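Local coordinates for protein alkaline phosphatase D (Bacillus subtilis, PDB 2YEQ) that hydrolyses phosphate esters, releasing an alcohol and phosphate, in an active site that holds iron and calcium ions, at residues T133-M138 and T408-G413; L149-Y154 and D380-W385; Q180-R185 and H211-N216. One frame throughout, in Å; residues are numbered along the deposited sequence.

Contact 1 of 3, residues T133-M138 and T408-G413; sequences TAYKHM and TSITSG
I410 presses its side chain against A134 and Y135, joining the short helix 133-138 to the loop that leaves strand 400-406 in the calcineurin-like metallophosphoesterase domain of PhoD. From CB of I410 the chain forks. The branch methyl CG2 lies anti to the backbone N and comes alongside the Y135 ring, 3.9 Å from Y135 CE2. The other arm places CG1 anti to the carbonyl carbon (chi1 -69°), where it approaches the phenol end, 3.9 Å from Y135 OH. At the tip, CD1 lies between the A134 methyl and the ring: it rests 3.6 Å from A134 CB and sits over one face of Y135 in a CH-pi contact, 4.0 Å from the ring centroid and 19° off the normal. The two side chains cross at roughly a right angle. Q125 takes the phenol into a hydrogen bond through its OE1, A122 of strand 117-122 touches both Y135 and I410, and helix 193-201 also packs on the tyrosine. With an alanine here the ring is gone, which is likely to open a gap beside I410 CD1 and leave Q125 OE1 without its phenol partner. Beside these apolar contacts a single water spans the backbones, accepting from A134 N at 3.0 Å and donating to I410 O at 2.9 Å.

Contact 2 of 3, residues L149-Y154 and D380-W385; sequences LGDYIY and DVHASW. With FE (Fe (III) ion), chain B; CA (calcium ion), chain C; EDO (1,2-ethanediol), chain U.
Y154 and H382 meet on a ferric ion instead of bonding to each other, an iron centre that combines a phenol oxygen with imidazole, carboxylate and the sulfur of C124 (SG). Y154 OH lies 2.0 Å from the iron and H382 NE2 2.2 Å from it, the two side chains reaching in from opposite directions; NE2 lies near the plane of the phenol ring, at its edge. D151 carries the second unusual feature. Its OD2 bridges two metals, 2.1 Å from the iron and 2.5 Å from a calcium ion, while its OD1 finds its polar partner in H211. On the calcium, D380 OD1 joins from the other segment at 2.4 Å; a water also binds this calcium, and D209 and D210 complete the protein ligands. D380 gets there with CG anti to its backbone N (chi1 -174°), its other oxygen being hydrogen-bonded elsewhere. The loops themselves hardly touch, and the metals do the joining. Sharp backbone turns deliver the ligands: D151 and H382 both sit in the left-handed helical region, and at the angles of G150 a side chain would jam against L149 O. In the second shell, S412 OG is hydrogen-bonded to Y154 OH. In this crystal H382 ND1 gives a nearly straight bond (175°) of 3.0 Å to O2 of an ethanediol, probably from the crystallisation liquor. A phosphate ion, probably of the same origin, lies about 3 Å from the side chain of D151, consistent with a substrate-phosphate pocket. Tyrosine and histidine on ferric iron recall the purple acid phosphatases, and the iron-calcium pair sharing D151 corresponds to the dinuclear core of calcineurin-like metallophosphoesterases, with a second calcium close by.

Contact 3 of 3, residues Q180-R185 and H211-N216; sequences QDYRNR and HEVENN. With CA (calcium ion), chain D; NA (sodium ion), chain E; EDO (1,2-ethanediol), chain F; EDO (1,2-ethanediol), chain O.
The metal-binding loop 211-216, which runs on from calcium ligands D209 and D210 of the metallophosphoesterase active site, is tied to helix 179-190 by the Y182–V213 hydrogen bond. Y182 OH donates to V213 O at 2.6 Å, meeting the carbonyl at a C=O...donor angle of 126° and tilted 28° from its plane; the acceptor itself lies in the plane of the phenol ring, at its edge. With CG anti to its carbonyl carbon (chi1 -83°), Y182 reaches from the helix to the loop. A second carbonyl, E212 O, comes 3.4 Å from Y182 CE1. The side chains of E212 and V213 leave their backbone pointing away from the helix, so backbone carbonyl oxygens are what the tyrosine meets, and V213 O is the acceptor, although V213 CG1 still comes within 4.0 Å of Y182 OH. Helix 228-245 packs on both partners, with A238 and A241 against Y182 and F231 against V213. On the helix, R183 NH1 bonds back to Q180 OE1 at 3.1 Å, almost in the guanidinium plane, and E244 holds NE of the same arginine in a salt bridge. Beyond V213 the loop hands its side chains to metals. E214, extended to its carboxylate, places OE2 2.3 Å from a sodium ion that E175 and Q517 also bind, as do three waters. N215 and N216 turn to a calcium ion shared with D210, whose shell includes two waters. N215 OD1 and N216 OD1 each lie 2.4 Å from that calcium.

Contact 2 holds the iron and its neighbouring calcium. Along the chain it lies inside the loop closed by contact 1, and contact 3 lies inside the loop closed by contact 2; the centres of contacts 1 and 3 are about 10 and 15 Å from that of contact 2. From contact 1, S412 serves the iron site as a second-shell residue, its CB packing 3.3 Å from H382 CE1. From contact 3, E212 OE1 probably accepts from D151 N at 3.0 Å and R185 NH1 probably donates to Y154 O at 2.9 Å, both behind first-shell ligands. D210 binds the active-site calcium and the outer calcium alike. Contacts 1 and 3 do not touch, their nearest atoms being about 7 Å apart.

Contact 1 of 3, residues T133-M138 and T408-G413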
loop_
_atom_site.group_PDB
_atom_site.type_symbol
_atom_site.label_atom_id
_atom_site.label_comp_id
_atom_site.label_asym_id
_atom_site.label_seq_id
_atom_site.Cartn_x
_atom_site.Cartn_y
_atom_site.Cartn_z
ATOM N N THR A 133 15.409 1.890 -5.288
ATOM C CA THR A 133 16.350 0.912 -4.729
ATOM C C THR A 133 15.657 -0.070 -3.777
ATOM O O THR A 133 15.983 -1.263 -3.755
ATOM C CB THR A 133 17.443 1.641 -3.992
ATOM O OG1 THR A 133 17.847 2.767 -4.774
ATOM C CG2 THR A 133 18.661 0.706 -3.696
ATOM N N ALA A 134 14.667 0.404 -3.007
ATOM C CA ALA A 134 13.937 -0.498 -2.118
ATOM C C ALA A 134 13.390 -1.707 -2.846
ATOM O O ALA A 134 13.420 -2.825 -2.310
ATOM C CB ALA A 134 12.782 0.236 -1.339
ATOM N N TYR A 135 12.861 -1.504 -4.059
ATOM C CA TYR A 135 12.285 -2.607 -4.814
ATOM C C TYR A 135 13.341 -3.534 -5.441
ATOM O O TYR A 135 13.080 -4.717 -5.651
ATOM C CB TYR A 135 11.333 -2.100 -5.891
ATOM C CG TYR A 135 9.981 -1.651 -5.378
ATOM C CD1 TYR A 135 9.182 -2.518 -4.656
ATOM C CD2 TYR A 135 9.504 -0.364 -5.618
ATOM C CE1 TYR A 135 7.946 -2.139 -4.180
ATOM C CE2 TYR A 135 8.240 0.038 -5.151
ATOM C CZ TYR A 135 7.464 -0.849 -4.433
ATOM O OH TYR A 135 6.217 -0.525 -3.950
ATOM N N LYS A 136 14.505 -3.000 -5.750
ATOM C CA LYS A 136 15.644 -3.836 -6.175
ATOM C C LYS A 136 15.939 -4.835 -5.073
ATOM O O LYS A 136 16.015 -6.032 -5.325
ATOM C CB LYS A 136 16.876 -2.986 -6.443
ATOM C CG LYS A 136 18.004 -3.770 -7.119
ATOM C CD LYS A 136 19.213 -2.893 -7.330
ATOM C CE LYS A 136 20.311 -3.621 -8.109
ATOM N NZ LYS A 136 20.100 -3.556 -9.582
ATOM N N HIS A 137 16.060 -4.344 -3.839
ATOM C CA HIS A 137 16.246 -5.224 -2.680
ATOM C C HIS A 137 15.065 -6.151 -2.414
ATOM O O HIS A 137 15.265 -7.338 -2.100
ATOM C CB HIS A 137 16.576 -4.409 -1.422
ATOM C CG HIS A 137 17.867 -3.658 -1.514
ATOM N ND1 HIS A 137 19.089 -4.290 -1.673
ATOM C CD2 HIS A 137 18.131 -2.331 -1.481
ATOM C CE1 HIS A 137 20.047 -3.380 -1.706
ATOM N NE2 HIS A 137 19.495 -2.181 -1.597
ATOM N N MET A 138 13.830 -5.653 -2.546
ATOM C CA MET A 138 12.695 -6.482 -2.261
ATOM C C MET A 138 12.626 -7.669 -3.202
ATOM O O MET A 138 12.237 -8.760 -2.791
ATOM C CB MET A 138 11.383 -5.697 -2.359
ATOM C CG MET A 138 10.190 -6.437 -1.826
ATOM S SD MET A 138 8.612 -5.617 -2.170
ATOM C CE MET A 138 8.853 -4.200 -1.125
ATOM N N THR A 408 7.556 2.568 6.852
ATOM C CA THR A 408 8.087 3.727 6.163
ATOM C C THR A 408 7.711 3.736 4.667
ATOM O O THR A 408 7.146 2.786 4.139
ATOM C CB THR A 408 9.595 3.741 6.315
ATOM O OG1 THR A 408 10.138 4.969 5.832
ATOM C CG2 THR A 408 10.236 2.510 5.635
ATOM N N SER A 409 8.055 4.813 4.001
ATOM C CA SER A 409 7.796 4.959 2.582
ATOM C C SER A 409 8.960 4.382 1.747
ATOM O O SER A 409 10.113 4.368 2.202
ATOM C CB SER A 409 7.669 6.428 2.287
ATOM O OG SER A 409 8.730 7.161 2.879
ATOM N N ILE A 410 8.628 3.922 0.545
ATOM C CA ILE A 410 9.615 3.484 -0.457
ATOM C C ILE A 410 10.532 4.637 -0.820
ATOM O O ILE A 410 11.758 4.460 -0.897
ATOM C CB ILE A 410 8.896 2.917 -1.691
ATOM C CG1 ILE A 410 8.204 1.603 -1.345
ATOM C CG2 ILE A 410 9.837 2.782 -2.897
ATOM C CD1 ILE A 410 9.160 0.340 -1.257
ATOM N N THR A 411 9.959 5.831 -1.056
ATOM C CA THR A 411 10.737 7.047 -1.300
ATOM C C THR A 411 10.198 8.359 -0.710
ATOM O O THR A 411 10.955 9.293 -0.530
ATOM C CB THR A 411 10.827 7.343 -2.821
ATOM O OG1 THR A 411 9.505 7.265 -3.376
ATOM C CG2 THR A 411 11.790 6.336 -3.519
ATOM N N SER A 412 8.892 8.466 -0.488
ATOM C CA SER A 412 8.288 9.779 -0.162
ATOM C C SER A 412 8.978 10.376 1.039
ATOM O O SER A 412 9.169 9.699 2.059
ATOM C CB SER A 412 6.790 9.651 0.119
ATOM O OG SER A 412 6.148 8.998 -0.943
ATOM N N GLY A 413 9.421 11.617 0.871
ATOM C CA GLY A 413 10.082 12.365 1.929
ATOM C C GLY A 413 11.585 12.437 1.802
ATOM O O GLY A 413 12.222 13.276 2.430
HETATM O O HOH W 1 13.524 3.177 -2.831
#

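Contact 2 of 3, residues L149-Y154 and D380-W385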
loop_
_atom_site.group_PDB
_atom_site.type_symbol
_atom_site.label_atom_id
_atom_site.label_comp_id
_atom_site.label_asym_id
_atom_site.label_seq_id
_atom_site.Cartn_x
_atom_site.Cartn_y
_atom_site.Cartn_z
ATOM N N LEU A 149 0.049 -0.726 0.295
ATOM C CA LEU A 149 -0.949 -0.109 1.182
ATOM C C LEU A 149 -1.298 1.334 0.809
ATOM O O LEU A 149 -1.979 2.022 1.582
ATOM C CB LEU A 149 -0.463 -0.125 2.629
ATOM C CG LEU A 149 -0.147 -1.516 3.201
ATOM C CD1 LEU A 149 0.271 -1.376 4.681
ATOM C CD2 LEU A 149 -1.293 -2.493 3.021
ATOM N N GLY A 150 -0.797 1.803 -0.334
ATOM C CA GLY A 150 -1.275 3.086 -0.938
ATOM C C GLY A 150 -0.174 4.042 -1.351
ATOM O O GLY A 150 1.007 3.826 -1.064
ATOM N N ASP A 151 -0.601 5.139 -1.996
ATOM C CA ASP A 151 0.254 6.110 -2.605
ATOM C C ASP A 151 1.233 5.393 -3.544
ATOM O O ASP A 151 2.418 5.661 -3.544
ATOM C CB ASP A 151 0.973 6.967 -1.577
ATOM C CG ASP A 151 0.033 7.881 -0.778
ATOM O OD1 ASP A 151 -1.191 7.815 -0.961
ATOM O OD2 ASP A 151 0.568 8.637 0.090
ATOM N N TYR A 152 0.684 4.482 -4.337
ATOM C CA TYR A 152 1.429 3.836 -5.408
ATOM C C TYR A 152 1.822 4.817 -6.513
ATOM O O TYR A 152 2.881 4.648 -7.130
ATOM C CB TYR A 152 0.607 2.705 -5.976
ATOM C CG TYR A 152 1.330 1.792 -6.930
ATOM C CD1 TYR A 152 1.515 2.151 -8.260
ATOM C CD2 TYR A 152 1.793 0.538 -6.515
ATOM C CE1 TYR A 152 2.162 1.292 -9.162
ATOM C CE2 TYR A 152 2.448 -0.336 -7.423
ATOM C CZ TYR A 152 2.625 0.059 -8.741
ATOM O OH TYR A 152 3.260 -0.772 -9.631
ATOM N N ILE A 153 0.958 5.804 -6.791
ATOM C CA ILE A 153 1.334 6.990 -7.567
ATOM C C ILE A 153 1.010 8.235 -6.764
ATOM O O ILE A 153 0.281 8.142 -5.779
ATOM C CB ILE A 153 0.583 7.099 -8.920
ATOM C CG1 ILE A 153 -0.933 7.260 -8.697
ATOM C CG2 ILE A 153 0.891 5.889 -9.818
ATOM C CD1 ILE A 153 -1.694 7.787 -9.935
ATOM N N TYR A 154 1.593 9.370 -7.166
ATOM C CA TYR A 154 1.220 10.688 -6.670
ATOM C C TYR A 154 0.731 11.488 -7.891
ATOM O O TYR A 154 1.139 11.206 -9.031
ATOM C CB TYR A 154 2.382 11.410 -5.965
ATOM C CG TYR A 154 2.711 10.828 -4.599
ATOM C CD1 TYR A 154 3.267 9.541 -4.479
ATOM C CD2 TYR A 154 2.423 11.528 -3.439
ATOM C CE1 TYR A 154 3.550 8.984 -3.246
ATOM C CE2 TYR A 154 2.705 10.985 -2.173
ATOM C CZ TYR A 154 3.249 9.702 -2.086
ATOM O OH TYR A 154 3.551 9.157 -0.872
ATOM N N ASP A 380 1.318 5.454 4.815
ATOM C CA ASP A 380 0.878 6.874 4.837
ATOM C C ASP A 380 1.814 7.878 5.468
ATOM O O ASP A 380 1.987 8.980 4.935
ATOM C CB ASP A 380 -0.552 7.026 5.401
ATOM C CG ASP A 380 -1.076 8.479 5.293
ATOM O OD1 ASP A 380 -1.321 8.968 4.150
ATOM O OD2 ASP A 380 -1.188 9.118 6.371
ATOM N N VAL A 381 2.466 7.504 6.566
ATOM C CA VAL A 381 3.168 8.478 7.394
ATOM C C VAL A 381 4.636 8.653 7.077
ATOM O O VAL A 381 5.296 9.490 7.669
ATOM C CB VAL A 381 2.920 8.226 8.932
ATOM C CG1 VAL A 381 1.399 8.119 9.213
ATOM C CG2 VAL A 381 3.703 6.999 9.444
ATOM N N HIS A 382 5.132 7.911 6.096
ATOM C CA HIS A 382 6.487 8.128 5.547
ATOM C C HIS A 382 7.597 7.928 6.603
ATOM O O HIS A 382 8.624 8.578 6.574
ATOM C CB HIS A 382 6.620 9.511 4.890
ATOM C CG HIS A 382 5.631 9.776 3.776
ATOM N ND1 HIS A 382 5.518 11.019 3.190
ATOM C CD2 HIS A 382 4.739 8.982 3.140
ATOM C CE1 HIS A 382 4.591 10.981 2.250
ATOM N NE2 HIS A 382 4.096 9.762 2.188
ATOM N N ALA A 383 7.353 7.032 7.539
ATOM C CA ALA A 383 8.323 6.689 8.583
ATOM C C ALA A 383 7.847 5.420 9.250
ATOM O O ALA A 383 6.673 5.029 9.172
ATOM C CB ALA A 383 8.515 7.834 9.604
ATOM N N SER A 384 8.790 4.707 9.847
ATOM C CA SER A 384 8.473 3.450 10.484
ATOM C C SER A 384 8.107 3.675 11.932
ATOM O O SER A 384 8.791 4.405 12.634
ATOM C CB SER A 384 9.692 2.510 10.429
ATOM O OG SER A 384 9.899 2.013 9.132
ATOM N N TRP A 385 7.053 3.002 12.368
ATOM C CA TRP A 385 6.647 2.967 13.767
ATOM C C TRP A 385 6.196 1.546 14.120
ATOM O O TRP A 385 5.848 0.759 13.251
ATOM C CB TRP A 385 5.471 3.929 14.043
ATOM C CG TRP A 385 5.646 5.366 13.644
ATOM C CD1 TRP A 385 5.509 5.886 12.393
ATOM C CD2 TRP A 385 5.905 6.483 14.506
ATOM N NE1 TRP A 385 5.695 7.241 12.410
ATOM C CE2 TRP A 385 5.925 7.645 13.691
ATOM C CE3 TRP A 385 6.134 6.618 15.885
ATOM C CZ2 TRP A 385 6.180 8.918 14.195
ATOM C CZ3 TRP A 385 6.397 7.890 16.387
ATOM C CH2 TRP A 385 6.409 9.027 15.538
HETATM FE FE FE B . 2.539 9.049 0.845
HETATM CA CA CA C . -1.274 8.748 1.801
HETATM C C1 EDO U . 7.904 15.661 3.473
HETATM O O1 EDO U . 8.577 16.045 2.251
HETATM C C2 EDO U . 6.914 14.521 3.218
HETATM O O2 EDO U . 7.105 13.398 4.103
HETATM O O HOH W 2 -0.296 6.370 1.807
#

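Contact 3 of 3, residues Q180-R185 and H211-N216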
loop_
_atom_site.group_PDB
_atom_site.type_symbol
_atom_site.label_atom_id
_atom_site.label_comp_id
_atom_site.label_asym_id
_atom_site.label_seq_id
_atom_site.Cartn_x
_atom_site.Cartn_y
_atom_site.Cartn_z
ATOM N N GLN A 180 -6.577 9.820 -19.295
ATOM C CA GLN A 180 -5.302 9.696 -19.986
ATOM C C GLN A 180 -4.169 10.189 -19.084
ATOM O O GLN A 180 -3.118 9.580 -19.040
ATOM C CB GLN A 180 -5.329 10.440 -21.348
ATOM C CG GLN A 180 -4.541 9.763 -22.463
ATOM C CD GLN A 180 -4.780 8.248 -22.583
ATOM O OE1 GLN A 180 -5.917 7.780 -22.619
ATOM N NE2 GLN A 180 -3.695 7.482 -22.605
ATOM N N ASP A 181 -4.378 11.299 -18.380
ATOM C CA ASP A 181 -3.406 11.814 -17.431
ATOM C C ASP A 181 -3.025 10.719 -16.374
ATOM O O ASP A 181 -1.849 10.522 -16.083
ATOM C CB ASP A 181 -3.947 13.013 -16.646
ATOM C CG ASP A 181 -4.183 14.277 -17.480
ATOM O OD1 ASP A 181 -3.634 14.434 -18.589
ATOM O OD2 ASP A 181 -4.902 15.163 -16.948
ATOM N N TYR A 182 -4.027 10.055 -15.819
ATOM C CA TYR A 182 -3.808 9.007 -14.807
ATOM C C TYR A 182 -3.111 7.784 -15.380
ATOM O O TYR A 182 -2.245 7.189 -14.731
ATOM C CB TYR A 182 -5.132 8.590 -14.118
ATOM C CG TYR A 182 -5.502 9.528 -13.012
ATOM C CD1 TYR A 182 -4.977 9.364 -11.725
ATOM C CD2 TYR A 182 -6.379 10.596 -13.236
ATOM C CE1 TYR A 182 -5.295 10.255 -10.693
ATOM C CE2 TYR A 182 -6.701 11.492 -12.226
ATOM C CZ TYR A 182 -6.169 11.319 -10.951
ATOM O OH TYR A 182 -6.509 12.206 -9.963
ATOM N N ARG A 183 -3.502 7.391 -16.581
ATOM C CA ARG A 183 -2.865 6.265 -17.268
ATOM C C ARG A 183 -1.378 6.540 -17.495
ATOM O O ARG A 183 -0.526 5.659 -17.236
ATOM C CB ARG A 183 -3.552 5.980 -18.597
ATOM C CG ARG A 183 -4.873 5.294 -18.503
ATOM C CD ARG A 183 -5.576 5.336 -19.875
ATOM N NE ARG A 183 -6.693 4.421 -19.943
ATOM C CZ ARG A 183 -7.538 4.340 -20.960
ATOM N NH1 ARG A 183 -7.409 5.134 -22.016
ATOM N NH2 ARG A 183 -8.488 3.444 -20.937
ATOM N N ASN A 184 -1.068 7.754 -17.952
ATOM C CA ASN A 184 0.302 8.132 -18.209
ATOM C C ASN A 184 1.130 8.220 -16.928
ATOM O O ASN A 184 2.325 7.879 -16.910
ATOM C CB ASN A 184 0.383 9.436 -19.019
ATOM C CG ASN A 184 -0.116 9.264 -20.450
ATOM O OD1 ASN A 184 -0.244 8.136 -20.929
ATOM N ND2 ASN A 184 -0.431 10.379 -21.123
ATOM N N ARG A 185 0.511 8.670 -15.842
ATOM C CA ARG A 185 1.232 8.722 -14.575
ATOM C C ARG A 185 1.510 7.285 -14.077
ATOM O O ARG A 185 2.616 7.020 -13.608
ATOM C CB ARG A 185 0.436 9.484 -13.526
ATOM C CG ARG A 185 1.126 9.622 -12.187
ATOM C CD ARG A 185 2.401 10.393 -12.259
ATOM N NE ARG A 185 2.352 11.672 -12.982
ATOM C CZ ARG A 185 2.119 12.868 -12.454
ATOM N NH1 ARG A 185 1.834 13.002 -11.154
ATOM N NH2 ARG A 185 2.175 13.958 -13.244
ATOM N N HIS A 211 -3.303 9.333 -2.676
ATOM C CA HIS A 211 -2.597 9.873 -3.812
ATOM C C HIS A 211 -2.803 9.144 -5.131
ATOM O O HIS A 211 -2.437 9.679 -6.183
ATOM C CB HIS A 211 -1.132 10.062 -3.497
ATOM C CG HIS A 211 -0.846 11.240 -2.619
ATOM N ND1 HIS A 211 -0.976 12.546 -3.052
ATOM C CD2 HIS A 211 -0.374 11.308 -1.350
ATOM C CE1 HIS A 211 -0.578 13.363 -2.090
ATOM N NE2 HIS A 211 -0.228 12.638 -1.039
ATOM N N GLU A 212 -3.439 7.970 -5.100
ATOM C CA GLU A 212 -3.928 7.366 -6.326
ATOM C C GLU A 212 -5.026 8.242 -7.001
ATOM O O GLU A 212 -5.333 8.029 -8.172
ATOM C CB GLU A 212 -4.506 6.001 -6.039
ATOM C CG GLU A 212 -3.420 4.932 -5.887
ATOM C CD GLU A 212 -2.904 4.703 -4.460
ATOM O OE1 GLU A 212 -3.144 5.511 -3.520
ATOM O OE2 GLU A 212 -2.196 3.662 -4.298
ATOM N N VAL A 213 -5.642 9.153 -6.229
ATOM C CA VAL A 213 -6.583 10.153 -6.778
ATOM C C VAL A 213 -6.076 11.543 -6.534
ATOM O O VAL A 213 -5.631 12.224 -7.465
ATOM C CB VAL A 213 -8.006 9.998 -6.243
ATOM C CG1 VAL A 213 -8.980 10.905 -7.106
ATOM C CG2 VAL A 213 -8.448 8.542 -6.261
ATOM N N GLU A 214 -6.136 11.987 -5.283
ATOM C CA GLU A 214 -5.651 13.306 -4.921
ATOM C C GLU A 214 -5.453 13.358 -3.424
ATOM O O GLU A 214 -6.213 12.737 -2.684
ATOM C CB GLU A 214 -6.632 14.441 -5.350
ATOM C CG GLU A 214 -6.027 15.852 -5.074
ATOM C CD GLU A 214 -6.974 17.068 -5.337
ATOM O OE1 GLU A 214 -8.184 16.928 -5.078
ATOM O OE2 GLU A 214 -6.455 18.158 -5.750
ATOM N N ASN A 215 -4.475 14.145 -2.990
ATOM C CA ASN A 215 -4.170 14.293 -1.565
ATOM C C ASN A 215 -5.390 14.515 -0.655
ATOM O O ASN A 215 -6.195 15.447 -0.875
ATOM C CB ASN A 215 -3.211 15.464 -1.330
ATOM C CG ASN A 215 -2.648 15.480 0.090
ATOM O OD1 ASN A 215 -2.076 14.477 0.553
ATOM N ND2 ASN A 215 -2.795 16.618 0.782
ATOM N N ASN A 216 -5.481 13.674 0.379
ATOM C CA ASN A 216 -6.445 13.785 1.476
ATOM C C ASN A 216 -7.900 13.871 1.063
ATOM O O ASN A 216 -8.714 14.496 1.763
ATOM C CB ASN A 216 -6.092 14.965 2.390
ATOM C CG ASN A 216 -4.906 14.651 3.341
ATOM O OD1 ASN A 216 -3.960 14.001 2.947
ATOM N ND2 ASN A 216 -4.969 15.142 4.589
HETATM CA CA CA D . -2.108 12.768 2.179
HETATM NA NA NA E . -4.456 19.211 -6.246
HETATM C C1 EDO F . -2.195 13.062 -20.786
HETATM O O1 EDO F . -2.721 13.752 -21.936
HETATM C C2 EDO F . -1.044 13.826 -20.120
HETATM O O2 EDO F . -0.046 12.932 -19.609
HETATM C C1 EDO O . -5.959 16.031 -20.877
HETATM O O1 EDO O . -4.740 16.529 -20.293
HETATM C C2 EDO O . -5.800 14.579 -21.334
HETATM O O2 EDO O . -7.076 13.980 -21.598
HETATM O O HOH W 3 -5.879 20.622 -7.177
HETATM O O HOH W 4 -4.893 20.035 -4.158
HETATM O O HOH W 5 -3.040 17.794 -5.218
HETATM O O HOH W 6 -0.610 13.889 3.392
HETATM O O HOH W 7 -2.639 11.333 3.977
#